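Local coordinates for glyoxalase family protein (Listeria monocytogenes, PDB 2P7O) that catalyses the manganese-dependent hydration of the antibiotic fosfomycin, opening its epoxide with water and so conferring resistance, at residues Q23-A28 / F117-G122; R85-A88 / E92-P95; S6-I11 / N68-Q73. All coordinates share one frame; numbering follows the deposited sequence. Where two conformers were deposited one is given.

Interaction 1: Q23-A28 / F117-G122; sequences QNIFNA and FELHAG. With MN (manganese (II) ion), chain C.
Phe26 and Leu119 meet because each first torsion sets CG anti to its own carbonyl carbon (chi1 -62° and -70°), which sends the ring off the end of helix 15-26 and the leucine fork off strand 116-120 into the same apolar layer. Leu119 CD1 continues the line of the chain, while the other branch, CD2, comes up at the edge of the Phe26 ring, close to the ring plane, 3.8 Å from Phe26 CE2. The far corner of the same ring, Phe26 CZ, lies 3.8 Å from Phe117 CD2. The two rings are neither stacked nor edge-to-face: their planes are inclined at 55° and their centroids lie 5.4 Å apart. Ile25 is a looser neighbour, its CG2 4.4 Å from Leu119 CD1; the same methyl sits over the centre of the Phe26 ring, 4.1 Å above its plane, and so braces one face. The Phe72 ring also meets that of Phe26, Phe109 packs on it, and Ile2 of the second subunit packs on both Phe26 and Leu119. Strand alternation puts Glu118 on the other side of the sheet from Phe117 and Leu119. Its extended side chain brings Glu118 OE1 to 2.1 Å from the manganese ion, while Glu118 OE2 accepts a 2.6 Å hydrogen bond from a water that is itself a metal ligand. Ser106 also hydrogen-bonds OE2, which should help fix the carboxylate's rotation; the bond from His120 ND1 is weak. His69, Glu126 and His7 of the second subunit complete the protein ligands. One strand thus serves a helix-on-sheet core with one side and the metal site with the other, the arrangement of the vicinal-oxygen-chelate (glyoxalase) fold.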
loop_
_atom_site.group_PDB
_atom_site.type_symbol
_atom_site.label_atom_id
_atom_site.label_comp_id
_atom_site.label_asym_id
_atom_site.label_seq_id
_atom_site.Cartn_x
_atom_site.Cartn_y
_atom_site.Cartn_z
ATOM N N GLN A 23 0.627 -13.228 10.130
ATOM C CA GLN A 23 1.518 -13.954 11.021
ATOM C C GLN A 23 2.051 -15.246 10.369
ATOM O O GLN A 23 3.252 -15.521 10.361
ATOM C CB GLN A 23 0.759 -14.402 12.301
ATOM C CG GLN A 23 0.613 -13.246 13.310
ATOM C CD GLN A 23 -0.070 -13.660 14.611
ATOM O OE1 GLN A 23 -0.739 -14.684 14.730
ATOM N NE2 GLN A 23 0.157 -12.829 15.622
ATOM N N ASN A 24 1.170 -16.085 9.832
ATOM C CA ASN A 24 1.709 -17.322 9.224
ATOM C C ASN A 24 2.568 -16.995 8.017
ATOM O O ASN A 24 3.641 -17.600 7.965
ATOM C CB ASN A 24 0.570 -18.257 8.820
ATOM C CG ASN A 24 1.053 -19.613 8.365
ATOM O OD1 ASN A 24 1.226 -20.531 9.187
ATOM N ND2 ASN A 24 1.283 -19.825 7.088
ATOM N N ILE A 25 2.173 -16.139 7.096
ATOM C CA ILE A 25 2.922 -15.819 5.891
ATOM C C ILE A 25 4.075 -14.846 6.118
ATOM O O ILE A 25 5.209 -15.148 5.691
ATOM C CB ILE A 25 2.028 -15.131 4.825
ATOM C CG1 ILE A 25 0.860 -16.048 4.424
ATOM C CG2 ILE A 25 2.858 -14.894 3.551
ATOM C CD1 ILE A 25 1.362 -17.468 4.233
ATOM N N PHE A 26 3.752 -13.678 6.689
ATOM C CA PHE A 26 4.795 -12.654 6.747
ATOM C C PHE A 26 5.506 -12.644 8.091
ATOM O O PHE A 26 6.346 -11.750 8.310
ATOM C CB PHE A 26 4.152 -11.260 6.594
ATOM C CG PHE A 26 3.437 -11.022 5.280
ATOM C CD1 PHE A 26 2.069 -10.939 5.170
ATOM C CD2 PHE A 26 4.164 -10.891 4.126
ATOM C CE1 PHE A 26 1.412 -10.848 3.947
ATOM C CE2 PHE A 26 3.520 -10.749 2.920
ATOM C CZ PHE A 26 2.154 -10.677 2.802
ATOM N N ASN A 27 5.174 -13.510 9.037
ATOM C CA ASN A 27 5.803 -13.404 10.374
ATOM C C ASN A 27 5.624 -12.059 11.045
ATOM O O ASN A 27 6.412 -11.590 11.872
ATOM C CB ASN A 27 7.292 -13.777 10.307
ATOM C CG ASN A 27 7.333 -15.298 10.267
ATOM O OD1 ASN A 27 6.846 -15.950 11.231
ATOM N ND2 ASN A 27 7.700 -15.783 9.097
ATOM N N ALA A 28 4.473 -11.469 10.724
ATOM C CA ALA A 28 4.144 -10.136 11.253
ATOM C C ALA A 28 4.056 -10.177 12.772
ATOM O O ALA A 28 3.550 -11.148 13.356
ATOM C CB ALA A 28 2.834 -9.694 10.606
ATOM N N PHE A 117 -1.175 -9.228 -2.842
ATOM C CA PHE A 117 0.148 -9.091 -2.232
ATOM C C PHE A 117 1.136 -9.834 -3.126
ATOM O O PHE A 117 0.776 -10.695 -3.943
ATOM C CB PHE A 117 0.190 -9.838 -0.887
ATOM C CG PHE A 117 -0.454 -9.033 0.240
ATOM C CD1 PHE A 117 -1.759 -9.291 0.651
ATOM C CD2 PHE A 117 0.237 -8.018 0.876
ATOM C CE1 PHE A 117 -2.373 -8.564 1.677
ATOM C CE2 PHE A 117 -0.334 -7.270 1.903
ATOM C CZ PHE A 117 -1.640 -7.567 2.322
ATOM N N GLU A 118 2.391 -9.471 -2.987
ATOM C CA GLU A 118 3.459 -10.085 -3.754
ATOM C C GLU A 118 4.644 -10.295 -2.806
ATOM O O GLU A 118 5.006 -9.424 -2.029
ATOM C CB GLU A 118 3.816 -9.198 -4.945
ATOM C CG GLU A 118 5.014 -9.635 -5.782
ATOM C CD GLU A 118 5.423 -8.676 -6.882
ATOM O OE1 GLU A 118 4.858 -7.544 -6.925
ATOM O OE2 GLU A 118 6.313 -9.054 -7.692
ATOM N N LEU A 119 5.257 -11.474 -2.917
ATOM C CA LEU A 119 6.613 -11.693 -2.416
ATOM C C LEU A 119 7.591 -11.720 -3.596
ATOM O O LEU A 119 7.423 -12.484 -4.555
ATOM C CB LEU A 119 6.575 -13.050 -1.678
ATOM C CG LEU A 119 5.764 -12.952 -0.372
ATOM C CD1 LEU A 119 5.748 -14.340 0.265
ATOM C CD2 LEU A 119 6.287 -11.926 0.613
ATOM N N HIS A 120 8.505 -10.769 -3.586
ATOM C CA HIS A 120 9.300 -10.493 -4.777
ATOM C C HIS A 120 10.740 -10.857 -4.439
ATOM O O HIS A 120 11.287 -10.252 -3.512
ATOM C CB HIS A 120 9.116 -9.000 -5.105
ATOM C CG HIS A 120 9.967 -8.495 -6.244
ATOM N ND1 HIS A 120 9.431 -7.989 -7.421
ATOM C CD2 HIS A 120 11.307 -8.260 -6.342
ATOM C CE1 HIS A 120 10.412 -7.596 -8.208
ATOM N NE2 HIS A 120 11.573 -7.782 -7.583
ATOM N N ALA A 121 11.340 -11.785 -5.157
ATOM C CA ALA A 121 12.805 -11.946 -5.061
ATOM C C ALA A 121 13.470 -11.375 -6.312
ATOM O O ALA A 121 12.882 -11.273 -7.399
ATOM C CB ALA A 121 13.141 -13.432 -5.010
ATOM N N GLY A 122 14.701 -10.935 -6.137
ATOM C CA GLY A 122 15.545 -10.518 -7.209
ATOM C C GLY A 122 15.295 -9.084 -7.624
ATOM O O GLY A 122 14.880 -8.205 -6.885
HETATM MN MN MN C . 4.870 -5.857 -8.262
HETATM O O HOH W 1 6.399 -7.025 -9.312
#

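Interaction 2: R85-A88 / E92-P95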
loop_
_atom_site.group_PDB
_atom_site.type_symbol
_atom_site.label_atom_id
_atom_site.label_comp_id
_atom_site.label_asym_id
_atom_site.label_seq_id
_atom_site.Cartn_x
_atom_site.Cartn_y
_atom_site.Cartn_z
ATOM N N ARG A 85 4.068 -22.049 2.314
ATOM C CA ARG A 85 3.389 -21.447 3.467
ATOM C C ARG A 85 2.073 -20.863 2.994
ATOM O O ARG A 85 1.093 -20.924 3.759
ATOM C CB ARG A 85 4.336 -20.491 4.148
ATOM C CG ARG A 85 5.321 -21.203 5.096
ATOM C CD ARG A 85 5.746 -20.108 6.070
ATOM N NE ARG A 85 6.939 -19.412 5.619
ATOM C CZ ARG A 85 7.714 -18.828 6.551
ATOM N NH1 ARG A 85 7.292 -18.962 7.806
ATOM N NH2 ARG A 85 8.827 -18.228 6.238
ATOM N N ILE A 86 2.018 -20.309 1.771
ATOM C CA ILE A 86 0.784 -19.681 1.299
ATOM C C ILE A 86 -0.264 -20.696 0.912
ATOM O O ILE A 86 -1.456 -20.543 1.204
ATOM C CB ILE A 86 1.143 -18.857 0.026
ATOM C CG1 ILE A 86 2.328 -17.958 0.351
ATOM C CG2 ILE A 86 -0.107 -18.110 -0.408
ATOM C CD1 ILE A 86 1.876 -16.621 0.846
ATOM N N LYS A 87 0.143 -21.742 0.195
ATOM C CA LYS A 87 -0.871 -22.734 -0.214
ATOM C C LYS A 87 -1.514 -23.381 1.013
ATOM O O LYS A 87 -2.711 -23.551 1.146
ATOM C CB LYS A 87 -0.241 -23.831 -1.079
ATOM C CG LYS A 87 0.492 -23.416 -2.323
ATOM C CD LYS A 87 1.358 -24.545 -2.901
ATOM C CE LYS A 87 1.134 -24.700 -4.394
ATOM N NZ LYS A 87 2.350 -24.936 -5.210
ATOM N N ALA A 88 -0.685 -23.758 1.976
ATOM C CA ALA A 88 -1.158 -24.274 3.254
ATOM C C ALA A 88 -2.234 -23.414 3.891
ATOM O O ALA A 88 -3.086 -24.008 4.579
ATOM C CB ALA A 88 0.008 -24.387 4.257
ATOM N N GLU A 92 -6.127 -17.608 -2.298
ATOM C CA GLU A 92 -6.050 -17.730 -3.764
ATOM C C GLU A 92 -4.634 -17.287 -4.137
ATOM O O GLU A 92 -4.127 -16.274 -3.646
ATOM C CB GLU A 92 -7.092 -16.785 -4.347
ATOM C CG GLU A 92 -6.861 -16.458 -5.801
ATOM C CD GLU A 92 -8.025 -15.805 -6.497
ATOM O OE1 GLU A 92 -9.180 -16.085 -6.087
ATOM O OE2 GLU A 92 -7.767 -15.108 -7.502
ATOM N N MET A 93 -4.008 -18.035 -5.045
ATOM C CA MET A 93 -2.663 -17.703 -5.472
ATOM C C MET A 93 -2.597 -17.782 -7.001
ATOM O O MET A 93 -3.137 -18.764 -7.519
ATOM C CB MET A 93 -1.665 -18.722 -4.899
ATOM C CG MET A 93 -0.301 -18.519 -5.518
ATOM S SD MET A 93 0.877 -19.852 -5.243
ATOM C CE MET A 93 1.559 -19.271 -3.683
ATOM N N LYS A 94 -1.940 -16.806 -7.598
ATOM C CA LYS A 94 -1.657 -16.825 -9.036
ATOM C C LYS A 94 -0.397 -17.679 -9.261
ATOM O O LYS A 94 0.703 -17.168 -8.991
ATOM C CB LYS A 94 -1.485 -15.401 -9.586
ATOM C CG LYS A 94 -2.608 -14.476 -9.075
ATOM C CD LYS A 94 -2.837 -13.307 -10.022
ATOM C CE LYS A 94 -4.084 -13.553 -10.870
ATOM N NZ LYS A 94 -5.184 -12.628 -10.475
ATOM N N PRO A 95 -0.557 -18.920 -9.692
ATOM C CA PRO A 95 0.516 -19.907 -9.825
ATOM C C PRO A 95 1.681 -19.478 -10.715
ATOM O O PRO A 95 1.508 -18.953 -11.807
ATOM C CB PRO A 95 -0.141 -21.160 -10.391
ATOM C CG PRO A 95 -1.616 -20.965 -10.281
ATOM C CD PRO A 95 -1.888 -19.494 -10.062
#
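Met93 CE is the atom that makes the contact: it rests 3.8 Å from Ile86 CB and 3.9 Å from Ile86 CG2, touching the root of the isoleucine and its short branch. The two side chains cross at about a right angle, with the thioether methyl against the flank of Ile86. Lys87 contributes its aliphatic part at the margin, with CG 4.5 Å from Met93 CE. Met93 runs nearly straight out from the strand, CG anti to the backbone N (chi1 171°), and then bends at the sulfur (chi3 -88°), which turns the terminal methyl onto the helix. Behind this first shell, Phe109 packs on Ile86 and Ile107 on Met93, while Val91, in the connection between the segments, also touches Ile86. The backbone of 92-95 is held by hydrogen bonds of Glu92 with Tyr110 and of Lys94 with Tyr108. Farther out, Glu92 OE1 forms a salt bridge with Arg65, and Lys94 NZ bonds to the Tyr110 hydroxyl. The contact folds helix 79-89 back onto the short strand 93-94 that directly follows it, at the margin of the sheet where that strand lies beside 106-110.

Interaction 3: S6-I11 / N68-Q73. With MN (manganese (II) ion), chain D; MN (manganese (II) ion), chain C.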
loop_
_atom_site.group_PDB
_atom_site.type_symbol
_atom_site.label_atom_id
_atom_site.label_comp_id
_atom_site.label_asym_id
_atom_site.label_seq_id
_atom_site.Cartn_x
_atom_site.Cartn_y
_atom_site.Cartn_z
ATOM N N SER A 6 4.790 6.343 6.918
ATOM C CA SER A 6 4.172 6.292 8.227
ATOM C C SER A 6 3.578 4.895 8.481
ATOM O O SER A 6 3.978 4.253 9.456
ATOM C CB SER A 6 2.999 7.306 8.354
ATOM O OG SER A 6 2.426 7.160 9.647
ATOM N N HIS A 7 2.665 4.486 7.608
ATOM C CA HIS A 7 1.996 3.185 7.856
ATOM C C HIS A 7 1.178 2.877 6.612
ATOM O O HIS A 7 0.945 3.765 5.789
ATOM C CB HIS A 7 1.103 3.203 9.109
ATOM C CG HIS A 7 -0.009 4.196 9.133
ATOM N ND1 HIS A 7 0.267 5.533 9.497
ATOM C CD2 HIS A 7 -1.331 4.171 8.872
ATOM C CE1 HIS A 7 -0.853 6.254 9.470
ATOM N NE2 HIS A 7 -1.838 5.454 9.091
ATOM N N ILE A 8 0.674 1.652 6.556
ATOM C CA ILE A 8 -0.390 1.339 5.603
ATOM C C ILE A 8 -1.561 0.774 6.394
ATOM O O ILE A 8 -1.299 0.014 7.338
ATOM C CB ILE A 8 0.172 0.290 4.651
ATOM C CG1 ILE A 8 1.349 0.847 3.814
ATOM C CG2 ILE A 8 -0.898 -0.241 3.732
ATOM C CD1 ILE A 8 1.967 -0.250 2.943
ATOM N N THR A 9 -2.767 1.138 6.073
ATOM C CA THR A 9 -3.944 0.646 6.787
ATOM C C THR A 9 -4.791 -0.146 5.790
ATOM O O THR A 9 -5.163 0.367 4.721
ATOM C CB THR A 9 -4.714 1.849 7.381
ATOM O OG1 THR A 9 -3.916 2.338 8.486
ATOM C CG2 THR A 9 -6.116 1.465 7.843
ATOM N N LEU A 10 -5.063 -1.406 6.152
ATOM C CA LEU A 10 -5.928 -2.246 5.326
ATOM C C LEU A 10 -7.250 -2.477 6.042
ATOM O O LEU A 10 -7.173 -2.750 7.261
ATOM C CB LEU A 10 -5.251 -3.595 4.993
ATOM C CG LEU A 10 -3.996 -3.326 4.121
ATOM C CD1 LEU A 10 -3.325 -4.619 3.677
ATOM C CD2 LEU A 10 -4.266 -2.472 2.884
ATOM N N ILE A 11 -8.366 -2.429 5.308
ATOM C CA ILE A 11 -9.691 -2.699 5.927
ATOM C C ILE A 11 -10.099 -4.146 5.597
ATOM O O ILE A 11 -9.886 -4.651 4.479
ATOM C CB ILE A 11 -10.800 -1.777 5.380
ATOM C CG1 ILE A 11 -10.424 -0.288 5.465
ATOM C CG2 ILE A 11 -12.097 -2.065 6.133
ATOM C CD1 ILE A 11 -10.316 0.165 6.919
ATOM N N ASN A 68 -3.650 -3.406 -7.951
ATOM C CA ASN A 68 -2.957 -2.612 -6.902
ATOM C C ASN A 68 -2.328 -3.623 -5.935
ATOM O O ASN A 68 -3.043 -4.507 -5.465
ATOM C CB ASN A 68 -4.013 -1.763 -6.158
ATOM C CG ASN A 68 -4.604 -0.749 -7.105
ATOM O OD1 ASN A 68 -3.980 0.274 -7.401
ATOM N ND2 ASN A 68 -5.737 -0.974 -7.756
ATOM N N HIS A 69 -1.045 -3.542 -5.583
ATOM C CA HIS A 69 -0.532 -4.531 -4.646
ATOM C C HIS A 69 0.658 -3.961 -3.875
ATOM O O HIS A 69 1.421 -3.107 -4.376
ATOM C CB HIS A 69 -0.053 -5.800 -5.342
ATOM C CG HIS A 69 1.008 -5.665 -6.399
ATOM N ND1 HIS A 69 0.715 -5.323 -7.705
ATOM C CD2 HIS A 69 2.350 -5.855 -6.372
ATOM C CE1 HIS A 69 1.860 -5.299 -8.427
ATOM N NE2 HIS A 69 2.864 -5.620 -7.623
ATOM N N ILE A 70 0.849 -4.604 -2.730
ATOM C CA ILE A 70 2.024 -4.316 -1.864
ATOM C C ILE A 70 2.961 -5.497 -2.057
ATOM O O ILE A 70 2.515 -6.636 -1.965
ATOM C CB ILE A 70 1.588 -4.212 -0.404
ATOM C CG1 ILE A 70 0.554 -3.088 -0.187
ATOM C CG2 ILE A 70 2.809 -4.027 0.504
ATOM C CD1 ILE A 70 -0.170 -3.207 1.158
ATOM N N ALA A 71 4.222 -5.224 -2.278
ATOM C CA ALA A 71 5.198 -6.309 -2.541
ATOM C C ALA A 71 6.261 -6.255 -1.439
ATOM O O ALA A 71 6.854 -5.181 -1.178
ATOM C CB ALA A 71 5.833 -6.052 -3.912
ATOM N N PHE A 72 6.559 -7.362 -0.782
ATOM C CA PHE A 72 7.657 -7.459 0.161
ATOM C C PHE A 72 8.827 -8.231 -0.463
ATOM O O PHE A 72 8.596 -9.093 -1.297
ATOM C CB PHE A 72 7.225 -8.251 1.420
ATOM C CG PHE A 72 6.297 -7.389 2.286
ATOM C CD1 PHE A 72 4.927 -7.558 2.240
ATOM C CD2 PHE A 72 6.836 -6.480 3.180
ATOM C CE1 PHE A 72 4.127 -6.805 3.094
ATOM C CE2 PHE A 72 6.042 -5.647 3.941
ATOM C CZ PHE A 72 4.666 -5.834 3.926
ATOM N N GLN A 73 10.029 -7.870 0.015
ATOM C CA GLN A 73 11.244 -8.473 -0.462
ATOM C C GLN A 73 11.589 -9.794 0.242
ATOM O O GLN A 73 11.661 -9.876 1.488
ATOM C CB GLN A 73 12.430 -7.491 -0.289
ATOM C CG GLN A 73 13.607 -7.856 -1.214
ATOM C CD GLN A 73 14.647 -6.741 -1.293
ATOM O OE1 GLN A 73 15.825 -7.101 -1.361
ATOM N NE2 GLN A 73 14.313 -5.432 -1.254
HETATM MN MN MN D . -3.862 6.161 8.742
HETATM MN MN MN C . 4.870 -5.857 -8.262
HETATM O O HOH W 1 6.399 -7.025 -9.312
HETATM O O HOH W 2 -3.561 7.560 10.529
#
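Two metal-binding strands of the glyoxalase fold, 4-12 and 69-73, face each other here, each the first strand of its own four-stranded sheet within the chain. Their backbones stay well apart, Ile8 CA and Ile70 CA being 9.7 Å from each other, and the connection is made by side chains alone. Ile8 and Ile70 reach toward one another tip to tip. Ile70 CD1 is the central atom, 4.0 Å from Ile8 CG2 and 4.1 Å from Ile8 CD1, with Leu10 CD1 4.3 Å away as a third, looser neighbour. Ile70 is extended beyond CG1 (chi2 164°), which carries its end methyl across to the other strand. Leu52 packs on Ile8 and Phe117 on Leu10, while Ile70 of the second subunit also touches Ile8. The histidines preceding the two isoleucines point out of this apolar layer and serve different metal ions. His69 NE2 binds one manganese ion at 2.1 Å, and His7 NE2 binds the other at 2.2 Å. Each site takes His7 from one subunit and His69, Glu118 and Glu126 from the other, and an antiparallel pairing of strands continues the sheet across the interface. On the side of the ring away from the metal, His7 ND1 donates a 2.7 Å hydrogen bond to Ser6 OG, 13° out of the ring plane, while His69 ND1 bonds to the carbonyl oxygen of Tyr67. Both ring nitrogens of each imidazole are therefore engaged, one by metal and one by an oxygen acceptor, which fixes the ring's orientation and probably makes NE2 a somewhat better donor to manganese. The isoleucine contact itself is purely apolar and nondirectional, joining the two strands without any polar link between their side chains.

Interactions 1 and 3 share the manganese ion bound by Glu118 and His69, whose ligand atoms Glu118 OE1 and His69 NE2 lie 2.9 Å apart. Neighbouring strands join them: His120 N to Phe72 O at 2.8 Å and Phe72 N to Glu118 O at 2.9 Å are probable hydrogen bonds. Interaction 2 meets interaction 1 on the helical side of the sheet, where Ile25 CG2 is 3.4 Å from Ile86 CD1. It does not touch interaction 3; their centres are about 18 Å apart. The apolar layer therefore runs from the 85-88 / 92-95 margin through the core of interaction 1, with the metal on the sheet's other side and the second subunit completing the site.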